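Local coordinates for protein alginate lyase AlgAT5 (Defluviitalea, PDB 5ZQI) that probably cleaves alginate by beta-elimination, as a polysaccharide lyase of family 7 with a beta-sandwich fold, at residues 158-169 with 234-245. Residues are numbered along the deposited sequence; the frame is centred on the assembly and turned at random.
With SO4 (sulfate ion), chain B.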
loop_
_atom_site.group_PDB
_atom_site.type_symbol
_atom_site.label_atom_id
_atom_site.label_comp_id
_atom_site.label_asym_id
_atom_site.label_seq_id
_atom_site.Cartn_x
_atom_site.Cartn_y
_atom_site.Cartn_z
ATOM N N LYS A 158 8.687 -15.717 -6.403
ATOM C CA LYS A 158 7.937 -14.658 -7.099
ATOM C C LYS A 158 8.199 -13.377 -6.310
ATOM O O LYS A 158 7.477 -13.031 -5.360
ATOM C CB LYS A 158 6.464 -15.020 -7.193
ATOM C CG LYS A 158 5.657 -14.133 -8.128
ATOM C CD LYS A 158 4.280 -14.741 -8.359
ATOM C CE LYS A 158 3.405 -13.908 -9.276
ATOM N NZ LYS A 158 3.170 -12.533 -8.786
ATOM N N ASP A 159 9.251 -12.662 -6.707
ATOM C CA ASP A 159 9.786 -11.551 -5.920
ATOM C C ASP A 159 9.047 -10.249 -6.224
ATOM O O ASP A 159 9.618 -9.249 -6.700
ATOM C CB ASP A 159 11.289 -11.431 -6.159
ATOM C CG ASP A 159 11.667 -11.250 -7.619
ATOM O OD1 ASP A 159 10.926 -11.651 -8.524
ATOM O OD2 ASP A 159 12.771 -10.720 -7.846
ATOM N N HIS A 160 7.743 -10.293 -5.920
ATOM C CA HIS A 160 6.788 -9.271 -6.323
ATOM C C HIS A 160 6.007 -8.740 -5.132
ATOM O O HIS A 160 5.398 -9.519 -4.395
ATOM C CB HIS A 160 5.755 -9.817 -7.327
ATOM C CG HIS A 160 6.308 -10.322 -8.622
ATOM N ND1 HIS A 160 5.475 -10.753 -9.631
ATOM C CD2 HIS A 160 7.571 -10.467 -9.090
ATOM C CE1 HIS A 160 6.206 -11.138 -10.665
ATOM N NE2 HIS A 160 7.482 -10.955 -10.371
ATOM N N VAL A 161 5.967 -7.411 -4.982
ATOM C CA VAL A 161 5.152 -6.788 -3.940
ATOM C C VAL A 161 4.471 -5.537 -4.479
ATOM O O VAL A 161 4.914 -4.919 -5.449
ATOM C CB VAL A 161 5.964 -6.420 -2.669
ATOM C CG1 VAL A 161 6.590 -7.664 -2.037
ATOM C CG2 VAL A 161 6.991 -5.327 -2.996
ATOM N N VAL A 162 3.383 -5.153 -3.790
ATOM C CA VAL A 162 2.625 -3.933 -4.080
ATOM C C VAL A 162 2.636 -3.072 -2.829
ATOM O O VAL A 162 2.331 -3.559 -1.733
ATOM C CB VAL A 162 1.189 -4.261 -4.532
ATOM C CG1 VAL A 162 0.279 -3.025 -4.486
ATOM C CG2 VAL A 162 1.175 -4.854 -5.958
ATOM N N VAL A 163 2.927 -1.787 -3.003
ATOM C CA VAL A 163 3.166 -0.836 -1.926
ATOM C C VAL A 163 2.496 0.499 -2.241
ATOM O O VAL A 163 3.134 1.550 -2.363
ATOM C CB VAL A 163 4.676 -0.677 -1.715
ATOM C CG1 VAL A 163 5.273 -2.012 -1.207
ATOM C CG2 VAL A 163 5.396 -0.180 -2.947
ATOM N N GLY A 164 1.200 0.453 -2.415
ATOM C CA GLY A 164 0.404 1.628 -2.703
ATOM C C GLY A 164 -0.587 1.325 -3.801
ATOM O O GLY A 164 -0.238 0.741 -4.841
ATOM N N GLN A 165 -1.845 1.697 -3.590
ATOM C CA GLN A 165 -2.867 1.475 -4.590
ATOM C C GLN A 165 -3.907 2.590 -4.604
ATOM O O GLN A 165 -4.159 3.270 -3.598
ATOM C CB GLN A 165 -3.667 0.185 -4.355
ATOM C CG GLN A 165 -2.886 -1.050 -4.072
ATOM C CD GLN A 165 -3.806 -2.261 -4.038
ATOM O OE1 GLN A 165 -4.587 -2.474 -4.959
ATOM N NE2 GLN A 165 -3.743 -3.043 -2.966
ATOM N N ILE A 166 -4.567 2.718 -5.758
ATOM C CA ILE A 166 -5.960 3.156 -5.808
ATOM C C ILE A 166 -6.767 1.907 -6.130
ATOM O O ILE A 166 -6.424 1.197 -7.077
ATOM C CB ILE A 166 -6.214 4.238 -6.868
ATOM C CG1 ILE A 166 -5.436 5.508 -6.564
ATOM C CG2 ILE A 166 -7.754 4.530 -6.931
ATOM C CD1 ILE A 166 -5.499 6.524 -7.749
ATOM N N HIS A 167 -7.859 1.682 -5.396
ATOM C CA HIS A 167 -8.765 0.550 -5.565
ATOM C C HIS A 167 -10.181 1.088 -5.703
ATOM O O HIS A 167 -10.495 2.134 -5.147
ATOM C CB HIS A 167 -8.631 -0.393 -4.342
ATOM C CG HIS A 167 -9.003 -1.821 -4.605
ATOM N ND1 HIS A 167 -10.316 -2.251 -4.629
ATOM C CD2 HIS A 167 -8.240 -2.923 -4.820
ATOM C CE1 HIS A 167 -10.343 -3.553 -4.861
ATOM N NE2 HIS A 167 -9.103 -3.981 -5.000
ATOM N N ASP A 168 -11.045 0.372 -6.431
ATOM C CA ASP A 168 -12.458 0.760 -6.543
ATOM C C ASP A 168 -13.334 -0.375 -6.011
ATOM O O ASP A 168 -12.850 -1.224 -5.233
ATOM C CB ASP A 168 -12.771 1.198 -7.969
ATOM C CG ASP A 168 -12.836 0.059 -8.960
ATOM O OD1 ASP A 168 -12.708 -1.105 -8.576
ATOM O OD2 ASP A 168 -13.031 0.341 -10.157
ATOM N N SER A 169 -14.621 -0.384 -6.348
ATOM C CA SER A 169 -15.491 -1.385 -5.752
ATOM C C SER A 169 -15.126 -2.802 -6.168
ATOM O O SER A 169 -15.470 -3.755 -5.459
ATOM C CB SER A 169 -16.956 -1.111 -6.104
ATOM O OG SER A 169 -17.155 -1.235 -7.494
ATOM N N GLY A 234 -16.061 5.514 -6.703
ATOM C CA GLY A 234 -15.888 4.492 -5.688
ATOM C C GLY A 234 -14.442 4.162 -5.396
ATOM O O GLY A 234 -14.138 3.065 -4.900
ATOM N N CYS A 235 -13.553 5.108 -5.610
ATOM C CA CYS A 235 -12.135 4.890 -5.372
ATOM C C CYS A 235 -11.732 5.157 -3.929
ATOM O O CYS A 235 -12.336 5.964 -3.223
ATOM C CB CYS A 235 -11.250 5.778 -6.253
ATOM S SG CYS A 235 -11.355 5.446 -8.012
ATOM N N TYR A 236 -10.652 4.507 -3.524
ATOM C CA TYR A 236 -10.017 4.745 -2.234
ATOM C C TYR A 236 -8.553 4.331 -2.312
ATOM O O TYR A 236 -8.146 3.512 -3.140
ATOM C CB TYR A 236 -10.747 3.994 -1.111
ATOM C CG TYR A 236 -10.954 2.507 -1.340
ATOM C CD1 TYR A 236 -12.058 2.032 -2.061
ATOM C CD2 TYR A 236 -10.075 1.578 -0.821
ATOM C CE1 TYR A 236 -12.236 0.697 -2.272
ATOM C CE2 TYR A 236 -10.254 0.224 -1.039
ATOM C CZ TYR A 236 -11.354 -0.198 -1.739
ATOM O OH TYR A 236 -11.556 -1.547 -1.937
ATOM N N PHE A 237 -7.765 4.926 -1.429
ATOM C CA PHE A 237 -6.336 4.644 -1.361
ATOM C C PHE A 237 -6.048 3.445 -0.464
ATOM O O PHE A 237 -6.803 3.152 0.484
ATOM C CB PHE A 237 -5.552 5.864 -0.832
ATOM C CG PHE A 237 -5.484 7.032 -1.800
ATOM C CD1 PHE A 237 -4.898 6.896 -3.049
ATOM C CD2 PHE A 237 -5.962 8.274 -1.424
ATOM C CE1 PHE A 237 -4.844 7.966 -3.936
ATOM C CE2 PHE A 237 -5.888 9.362 -2.302
ATOM C CZ PHE A 237 -5.311 9.202 -3.542
ATOM N N LYS A 238 -4.910 2.792 -0.747
ATOM C CA LYS A 238 -4.341 1.769 0.120
ATOM C C LYS A 238 -2.841 1.961 0.204
ATOM O O LYS A 238 -2.236 2.420 -0.751
ATOM C CB LYS A 238 -4.601 0.331 -0.378
ATOM C CG LYS A 238 -6.065 0.059 -0.727
ATOM C CD LYS A 238 -6.295 -1.447 -0.818
ATOM C CE LYS A 238 -6.587 -1.952 0.627
ATOM N NZ LYS A 238 -6.631 -3.423 0.760
ATOM N N ALA A 239 -2.243 1.594 1.346
ATOM C CA ALA A 239 -0.795 1.672 1.513
ATOM C C ALA A 239 -0.375 0.612 2.519
ATOM O O ALA A 239 -1.107 0.310 3.468
ATOM C CB ALA A 239 -0.363 3.059 2.001
ATOM N N GLY A 240 0.826 0.086 2.335
ATOM C CA GLY A 240 1.362 -0.936 3.201
ATOM C C GLY A 240 2.075 -1.977 2.377
ATOM O O GLY A 240 2.806 -1.635 1.430
ATOM N N MET A 241 1.843 -3.249 2.707
ATOM C CA MET A 241 2.484 -4.363 2.009
ATOM C C MET A 241 1.461 -5.371 1.520
ATOM O O MET A 241 0.731 -5.960 2.321
ATOM C CB MET A 241 3.510 -5.046 2.944
ATOM C CG MET A 241 4.138 -6.336 2.407
ATOM S SD MET A 241 4.831 -6.190 0.735
ATOM C CE MET A 241 6.027 -4.869 0.982
ATOM N N TYR A 242 1.425 -5.578 0.207
ATOM C CA TYR A 242 0.535 -6.539 -0.466
ATOM C C TYR A 242 1.442 -7.483 -1.239
ATOM O O TYR A 242 1.954 -7.135 -2.312
ATOM C CB TYR A 242 -0.459 -5.798 -1.347
ATOM C CG TYR A 242 -1.537 -6.610 -2.013
ATOM C CD1 TYR A 242 -1.914 -7.865 -1.538
ATOM C CD2 TYR A 242 -2.194 -6.103 -3.118
ATOM C CE1 TYR A 242 -2.935 -8.587 -2.146
ATOM C CE2 TYR A 242 -3.188 -6.815 -3.722
ATOM C CZ TYR A 242 -3.555 -8.037 -3.231
ATOM O OH TYR A 242 -4.572 -8.764 -3.866
ATOM N N THR A 243 1.717 -8.642 -0.643
ATOM C CA THR A 243 2.713 -9.570 -1.183
ATOM C C THR A 243 2.126 -10.393 -2.318
ATOM O O THR A 243 1.203 -11.177 -2.097
ATOM C CB THR A 243 3.223 -10.475 -0.072
ATOM O OG1 THR A 243 3.789 -9.634 0.958
ATOM C CG2 THR A 243 4.305 -11.414 -0.582
ATOM N N GLN A 244 2.679 -10.266 -3.530
ATOM C CA GLN A 244 2.094 -10.947 -4.695
ATOM C C GLN A 244 2.702 -12.334 -4.884
ATOM O O GLN A 244 3.161 -12.699 -5.961
ATOM C CB GLN A 244 2.252 -10.122 -5.965
ATOM C CG GLN A 244 1.846 -8.682 -5.826
ATOM C CD GLN A 244 0.373 -8.512 -5.671
ATOM O OE1 GLN A 244 -0.369 -8.725 -6.625
ATOM N NE2 GLN A 244 -0.064 -8.112 -4.485
ATOM N N SER A 245 2.700 -13.124 -3.825
ATOM C CA SER A 245 3.090 -14.521 -3.926
ATOM C C SER A 245 2.367 -15.318 -2.858
ATOM O O SER A 245 1.746 -14.764 -1.953
ATOM C CB SER A 245 4.605 -14.682 -3.823
ATOM O OG SER A 245 4.903 -16.014 -4.194
HETATM S S SO4 B . 0.031 -11.754 -10.793
HETATM O O1 SO4 B . 0.789 -12.501 -11.797
HETATM O O2 SO4 B . -0.691 -10.651 -11.426
HETATM O O3 SO4 B . -0.910 -12.646 -10.122
HETATM O O4 SO4 B . 0.940 -11.178 -9.805
HETATM O O HOH W 1 -13.820 -2.965 -2.863
#
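His167 CB lies over the Tyr236 ring, 4.1 Å from its centroid, in a CH-pi contact; its carbonyl O lies over the same face, toward the rim. Water 1 lies in plane at the edge of Tyr236. The edge of Phe237 meets Gln165 O, and its CE1 touches Ile166 CG1. Gln244 NE2 sits 3.1 Å above the plane of the Tyr242 ring, over its centre. Gln165 NE2 is 3.4 Å from Tyr242 CD2, amide and ring planes 11° apart.

The cross-strand pairs join neighbouring antiparallel strands in the beta-sandwich of this lyase. Strand 160-167 runs against 236-239 and 241-243; the register shifts by one residue where the chain turns at Gly240. Phe237, Val161 and Val163 face the other sheet, meeting strand 142-153. Met241 is bent at chi2 (51°) and chi3 (58°), bringing SD 3.6 Å from Val161 CB. Glu122 takes both the Gln165 amide and the Lys238 ammonium.

Lys158 NZ donates to Gln244 O at 2.8 Å, in the carbonyl plane, to a sulfate oxygen, and to His160 ND1 from well out of the ring plane. Tyr118 and Arg177 also hold the sulfate, probably from the crystallisation liquor. With an alanine here, Gln244 O, His160 ND1 and the sulfate would probably each lose a donor. Tyr242 O accepts from Val162 N at 2.9 Å and, from the opposite face of its plane, from Gln244 NE2 at 3.1 Å.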